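Local coordinates for protein V-type ATP synthase alpha chain (Nanoarchaeum equitans Kin4-M, PDB 5BN4) that forms the A subunit of an archaeal V-type ATP synthase, a member of the alpha/beta family with a P-loop nucleotide-binding domain, at residues E486-Q491 against E508-I513; A493-D498 against L544-L549. All blocks are in the same frame, centred on the assembly; numbering follows the deposited sequence.

Interaction 1 of 2, residues E486-Q491 against E508-I513; sequences EGFLQQ and ELMRII. With ANP (phosphoaminophosphonic acid-adenylate ester), chain C.
Phe-488 carries this contact, reaching from the last turn of helix 472-489 to helix 503-521. With CG anti to the backbone N (chi1 -178°), the ring lies against Leu-509 and Met-510. Leu-509 CB meets the rim of the ring close to its plane, 3.9 Å from Phe-488 CD1. Met-510 comes in obliquely: its CG is 3.6 Å from Phe-488 CE1, and its SD stands 5.1 Å from the ring centroid of Phe-488, 52° off the normal, a Met-aromatic contact. At the base of the side chain, Ile-513 CD1 lies 4.3 Å from Phe-488 CB, one turn along from Leu-509. The carbonyl O of Gly-487 lies 3.9 Å from Leu-509 CD1. Helix 205-210 packs on the same cluster through Ile-209 and Met-210, and helix 441-463 touches Met-510 and Ile-513. Just past the helix end, the carbonyl O of Gln-491 accepts a hydrogen bond from N6 of ANP (2.8 Å), while its side-chain amide is held by Gly-203, Arg-205 and Ser-499. With no hydrogen bond between the two segments, the helix pairing rests on buried apolar packing, and polar recognition is left to the loop residues that follow.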
# COMPACT_ATOMS: atom_id res chain seq x y z
N GLU A 486 8.34 33.36 15.82
CA GLU A 486 9.62 33.97 15.46
C GLU A 486 10.39 34.53 16.66
O GLU A 486 11.59 34.77 16.57
CB GLU A 486 9.42 35.06 14.42
CG GLU A 486 8.90 34.56 13.08
CD GLU A 486 8.69 35.69 12.09
OE1 GLU A 486 9.05 36.84 12.40
OE2 GLU A 486 8.15 35.41 10.99
N GLY A 487 9.69 34.75 17.77
CA GLY A 487 10.31 35.38 18.92
C GLY A 487 10.64 34.45 20.07
O GLY A 487 11.62 34.66 20.78
N PHE A 488 9.82 33.42 20.27
CA PHE A 488 9.98 32.53 21.42
C PHE A 488 10.34 31.11 21.02
O PHE A 488 11.32 30.55 21.52
CB PHE A 488 8.70 32.53 22.26
CG PHE A 488 8.78 31.68 23.49
CD1 PHE A 488 9.48 32.11 24.61
CD2 PHE A 488 8.15 30.44 23.54
CE1 PHE A 488 9.55 31.33 25.74
CE2 PHE A 488 8.22 29.66 24.67
CZ PHE A 488 8.92 30.10 25.77
N LEU A 489 9.55 30.52 20.14
CA LEU A 489 9.74 29.12 19.75
C LEU A 489 11.03 28.91 18.96
O LEU A 489 11.77 27.96 19.22
CB LEU A 489 8.53 28.63 18.94
CG LEU A 489 7.20 28.64 19.70
CD1 LEU A 489 6.07 28.12 18.82
CD2 LEU A 489 7.31 27.82 20.98
N GLN A 490 11.31 29.80 18.01
CA GLN A 490 12.56 29.73 17.26
C GLN A 490 13.76 30.07 18.13
O GLN A 490 13.68 30.95 18.99
CB GLN A 490 12.51 30.67 16.05
CG GLN A 490 11.51 30.25 14.98
CD GLN A 490 11.59 31.13 13.75
OE1 GLN A 490 10.64 31.19 12.96
NE2 GLN A 490 12.71 31.82 13.58
N GLN A 491 14.87 29.38 17.90
CA GLN A 491 16.07 29.59 18.69
C GLN A 491 17.31 29.21 17.88
O GLN A 491 17.53 28.04 17.57
CB GLN A 491 16.01 28.77 19.98
CG GLN A 491 17.15 29.04 20.95
CD GLN A 491 16.91 28.43 22.31
OE1 GLN A 491 15.80 28.02 22.64
NE2 GLN A 491 17.96 28.37 23.12
N GLU A 508 11.19 35.88 30.81
CA GLU A 508 11.08 37.29 30.46
C GLU A 508 10.45 37.48 29.08
O GLU A 508 9.67 38.41 28.87
CB GLU A 508 12.43 37.99 30.53
CG GLU A 508 12.78 38.48 31.92
CD GLU A 508 11.71 39.39 32.48
OE1 GLU A 508 11.27 40.31 31.76
OE2 GLU A 508 11.29 39.19 33.65
N LEU A 509 10.79 36.59 28.16
CA LEU A 509 10.19 36.60 26.83
C LEU A 509 8.69 36.32 26.92
O LEU A 509 7.89 36.93 26.22
CB LEU A 509 10.86 35.57 25.92
CG LEU A 509 12.17 36.00 25.27
CD1 LEU A 509 12.77 34.87 24.46
CD2 LEU A 509 11.94 37.22 24.39
N MET A 510 8.32 35.39 27.79
CA MET A 510 6.92 35.06 27.99
C MET A 510 6.16 36.23 28.61
O MET A 510 5.06 36.57 28.18
CB MET A 510 6.78 33.83 28.89
CG MET A 510 7.42 32.57 28.34
SD MET A 510 7.26 31.18 29.47
CE MET A 510 5.48 31.00 29.54
N ARG A 511 6.78 36.85 29.61
CA ARG A 511 6.15 37.95 30.33
C ARG A 511 5.94 39.18 29.46
O ARG A 511 4.93 39.87 29.58
CB ARG A 511 6.96 38.30 31.58
CG ARG A 511 6.82 37.30 32.72
CD ARG A 511 7.80 37.57 33.84
NE ARG A 511 7.59 36.69 34.98
CZ ARG A 511 8.45 36.55 35.99
NH1 ARG A 511 9.58 37.24 36.00
NH2 ARG A 511 8.17 35.73 36.99
N ILE A 512 6.90 39.47 28.58
CA ILE A 512 6.83 40.65 27.74
C ILE A 512 5.84 40.47 26.58
O ILE A 512 5.18 41.43 26.16
CB ILE A 512 8.23 41.09 27.22
CG1 ILE A 512 8.16 42.47 26.57
CG2 ILE A 512 8.81 40.06 26.26
CD1 ILE A 512 7.67 43.56 27.51
N ILE A 513 5.72 39.25 26.08
CA ILE A 513 4.76 38.94 25.02
C ILE A 513 3.34 38.98 25.58
O ILE A 513 2.42 39.49 24.94
CB ILE A 513 5.05 37.57 24.37
CG1 ILE A 513 6.37 37.62 23.60
CG2 ILE A 513 3.93 37.18 23.43
CD1 ILE A 513 6.80 36.28 23.04
PG ANP C . 20.67 14.29 11.58
O1G ANP C . 21.97 15.10 11.26
O2G ANP C . 20.94 13.32 12.81
O3G ANP C . 20.25 13.43 10.38
PB ANP C . 18.56 16.01 10.89
O1B ANP C . 17.07 15.98 11.36
O2B ANP C . 18.64 15.25 9.54
N3B ANP C . 19.50 15.33 12.09
PA ANP C . 20.20 18.21 11.35
O1A ANP C . 20.07 17.99 12.87
O2A ANP C . 21.56 17.59 10.87
O3A ANP C . 18.93 17.49 10.67
O5' ANP C . 20.11 19.73 10.98
C5' ANP C . 19.69 20.09 9.66
C4' ANP C . 19.81 21.59 9.49
O4' ANP C . 18.97 22.26 10.37
C3' ANP C . 21.24 22.04 9.73
O3' ANP C . 21.85 22.41 8.59
C2' ANP C . 21.14 23.20 10.65
O2' ANP C . 21.75 24.35 10.18
C1' ANP C . 19.66 23.40 10.83
N9 ANP C . 19.26 23.69 12.21
C8 ANP C . 18.72 22.83 13.08
N7 ANP C . 18.49 23.44 14.22
C5 ANP C . 18.89 24.70 14.14
C6 ANP C . 18.89 25.78 15.02
N6 ANP C . 18.38 25.62 16.35
N1 ANP C . 19.36 26.97 14.62
C2 ANP C . 19.85 27.16 13.37
N3 ANP C . 19.86 26.13 12.48
C4 ANP C . 19.39 24.90 12.84

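Interaction 2 of 2, residues A493-D498 against L544-L549; sequences AFDEND and LRYKSL. With ANP (phosphoaminophosphonic acid-adenylate ester), chain C.
The loop 493-498 and the 3-10 turn and loop of 544-549 come close at two points, with CA atoms 5.2 Å apart for Asn-497 and Ser-548 and 5.3 Å for Asp-498 and Tyr-546. Asn-497 uses ND2 to donate to the carbonyl O of Tyr-546 (3.0 Å), the donor tilted 24° from the carbonyl plane, while its OD1 rests near CA and CB of Ser-548. A water donates to the O atoms of both Asn-497 and Lys-547, bridging two acceptors. Asp-495 suits its corner because OD1 accepts from the N of Asn-497 (2.8 Å), forming an Asx turn; chi1 of -175° puts the carboxylate beside Tyr-546, and OD2 meets the ring edge, 3.3 Å from CD1. The second segment links helices 538-542 and 549-562, with Ser-548 as N-cap of the latter, its OG accepting from the N of Glu-551. Asp-498 OD2 forms a salt bridge with NH1 of Arg-545, modelled at a doubtfully short 2.5 Å, and also accepts from the N of Asp-492; OD1 pairs with Arg-205. Two arginines would probably keep this buried carboxylate ionised. On one face of the Arg-545 guanidinium lies CE2 of Tyr-546. At the start of the loop, the N of Ala-493 donates almost straight to N1 of ANP (3.0 Å, 164°), and Phe-494 sits obliquely beside its ribose O2'.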
# COMPACT_ATOMS: atom_id res chain seq x y z
N ALA A 493 20.62 28.04 17.11
CA ALA A 493 21.63 27.24 17.78
C ALA A 493 23.04 27.74 17.49
O ALA A 493 23.97 27.48 18.26
CB ALA A 493 21.51 25.78 17.36
N PHE A 494 23.19 28.45 16.38
CA PHE A 494 24.51 28.91 15.95
C PHE A 494 24.67 30.42 16.10
O PHE A 494 25.53 31.03 15.46
CB PHE A 494 24.78 28.46 14.52
CG PHE A 494 24.65 26.97 14.33
CD1 PHE A 494 25.54 26.11 14.95
CD2 PHE A 494 23.64 26.44 13.54
CE1 PHE A 494 25.42 24.74 14.79
CE2 PHE A 494 23.52 25.07 13.38
CZ PHE A 494 24.41 24.22 14.00
N ASP A 495 23.83 31.01 16.94
CA ASP A 495 23.99 32.40 17.34
C ASP A 495 24.62 32.40 18.73
O ASP A 495 24.40 31.49 19.51
CB ASP A 495 22.65 33.13 17.35
CG ASP A 495 22.79 34.61 17.66
OD1 ASP A 495 22.79 34.98 18.85
OD2 ASP A 495 22.90 35.40 16.70
N GLU A 496 25.40 33.43 19.03
CA GLU A 496 26.13 33.48 20.29
C GLU A 496 25.22 33.77 21.47
O GLU A 496 25.36 33.17 22.54
CB GLU A 496 27.25 34.52 20.21
CG GLU A 496 28.30 34.25 19.13
CD GLU A 496 27.81 34.57 17.73
OE1 GLU A 496 26.79 35.28 17.59
OE2 GLU A 496 28.44 34.10 16.75
N ASN A 497 24.26 34.67 21.27
CA ASN A 497 23.37 35.09 22.35
C ASN A 497 22.10 34.26 22.44
O ASN A 497 21.43 34.25 23.48
CB ASN A 497 23.01 36.56 22.18
CG ASN A 497 24.22 37.47 22.19
OD1 ASN A 497 25.08 37.37 23.07
ND2 ASN A 497 24.31 38.36 21.21
N ASP A 498 21.78 33.55 21.37
CA ASP A 498 20.51 32.85 21.28
C ASP A 498 20.63 31.34 21.52
O ASP A 498 19.65 30.70 21.91
CB ASP A 498 19.84 33.12 19.93
CG ASP A 498 18.38 32.72 19.91
OD1 ASP A 498 17.76 32.65 21.00
OD2 ASP A 498 17.84 32.47 18.81
N LEU A 544 14.51 40.16 20.23
CA LEU A 544 15.01 40.15 21.61
C LEU A 544 15.92 38.97 21.91
O LEU A 544 16.88 39.10 22.67
CB LEU A 544 13.84 40.16 22.60
CG LEU A 544 13.39 41.53 23.11
CD1 LEU A 544 12.14 41.40 23.96
CD2 LEU A 544 14.51 42.18 23.91
N ARG A 545 15.63 37.82 21.31
CA ARG A 545 16.38 36.60 21.58
C ARG A 545 17.80 36.63 21.01
O ARG A 545 18.64 35.82 21.38
CB ARG A 545 15.62 35.37 21.08
CG ARG A 545 15.31 35.38 19.59
CD ARG A 545 14.46 34.18 19.22
NE ARG A 545 14.12 34.15 17.80
CZ ARG A 545 14.87 33.57 16.86
NH1 ARG A 545 16.01 32.98 17.20
NH2 ARG A 545 14.48 33.58 15.60
N TYR A 546 18.05 37.57 20.10
CA TYR A 546 19.36 37.69 19.47
C TYR A 546 20.30 38.57 20.29
O TYR A 546 21.52 38.57 20.07
CB TYR A 546 19.23 38.23 18.05
CG TYR A 546 18.78 37.20 17.04
CD1 TYR A 546 19.68 36.28 16.52
CD2 TYR A 546 17.47 37.15 16.60
CE1 TYR A 546 19.28 35.33 15.60
CE2 TYR A 546 17.06 36.21 15.68
CZ TYR A 546 17.97 35.30 15.18
OH TYR A 546 17.57 34.35 14.26
N LYS A 547 19.74 39.33 21.23
CA LYS A 547 20.53 40.25 22.04
C LYS A 547 21.11 39.59 23.28
O LYS A 547 20.56 38.62 23.80
CB LYS A 547 19.70 41.48 22.43
CG LYS A 547 19.32 42.35 21.25
CD LYS A 547 18.50 43.56 21.68
CE LYS A 547 18.13 44.42 20.49
NZ LYS A 547 17.38 43.64 19.46
N SER A 548 22.23 40.14 23.76
CA SER A 548 22.92 39.61 24.93
C SER A 548 22.10 39.78 26.20
O SER A 548 21.01 40.36 26.18
CB SER A 548 24.28 40.29 25.09
OG SER A 548 24.13 41.70 25.19
N LEU A 549 22.63 39.28 27.31
CA LEU A 549 21.96 39.37 28.59
C LEU A 549 21.77 40.81 29.03
O LEU A 549 20.77 41.15 29.67
PG ANP C . 20.67 14.29 11.58
O1G ANP C . 21.97 15.10 11.26
O2G ANP C . 20.94 13.32 12.81
O3G ANP C . 20.25 13.43 10.38
PB ANP C . 18.56 16.01 10.89
O1B ANP C . 17.07 15.98 11.36
O2B ANP C . 18.64 15.25 9.54
N3B ANP C . 19.50 15.33 12.09
PA ANP C . 20.20 18.21 11.35
O1A ANP C . 20.07 17.99 12.87
O2A ANP C . 21.56 17.59 10.87
O3A ANP C . 18.93 17.49 10.67
O5' ANP C . 20.11 19.73 10.98
C5' ANP C . 19.69 20.09 9.66
C4' ANP C . 19.81 21.59 9.49
O4' ANP C . 18.97 22.26 10.37
C3' ANP C . 21.24 22.04 9.73
O3' ANP C . 21.85 22.41 8.59
C2' ANP C . 21.14 23.20 10.65
O2' ANP C . 21.75 24.35 10.18
C1' ANP C . 19.66 23.40 10.83
N9 ANP C . 19.26 23.69 12.21
C8 ANP C . 18.72 22.83 13.08
N7 ANP C . 18.49 23.44 14.22
C5 ANP C . 18.89 24.70 14.14
C6 ANP C . 18.89 25.78 15.02
N6 ANP C . 18.38 25.62 16.35
N1 ANP C . 19.36 26.97 14.62
C2 ANP C . 19.85 27.16 13.37
N3 ANP C . 19.86 26.13 12.48
C4 ANP C . 19.39 24.90 12.84
O HOH W 1 20.89 36.36 25.54

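Overall arrangement
Following the chain from the N terminus, helix 472-489 comes first, with segment 486-491 at its end. One residue later segment 493-498 begins, in the loop before helix 503-521. Interaction 1 closes that loop by pairing its flanking helices, 16 residues lying between its segments; interaction 2 closes a longer excursion of 45 residues, returning from beyond helix 538-542. The segments alternate, so the two closures cross rather than nest. They meet where Arg-545 NE probably bonds to Glu-486 O, and Gln-491 NE2 to Asp-498 O. Together they tie the C-terminal helices to the loop that meets the ANP adenine with Gln-491 O and Ala-493 N.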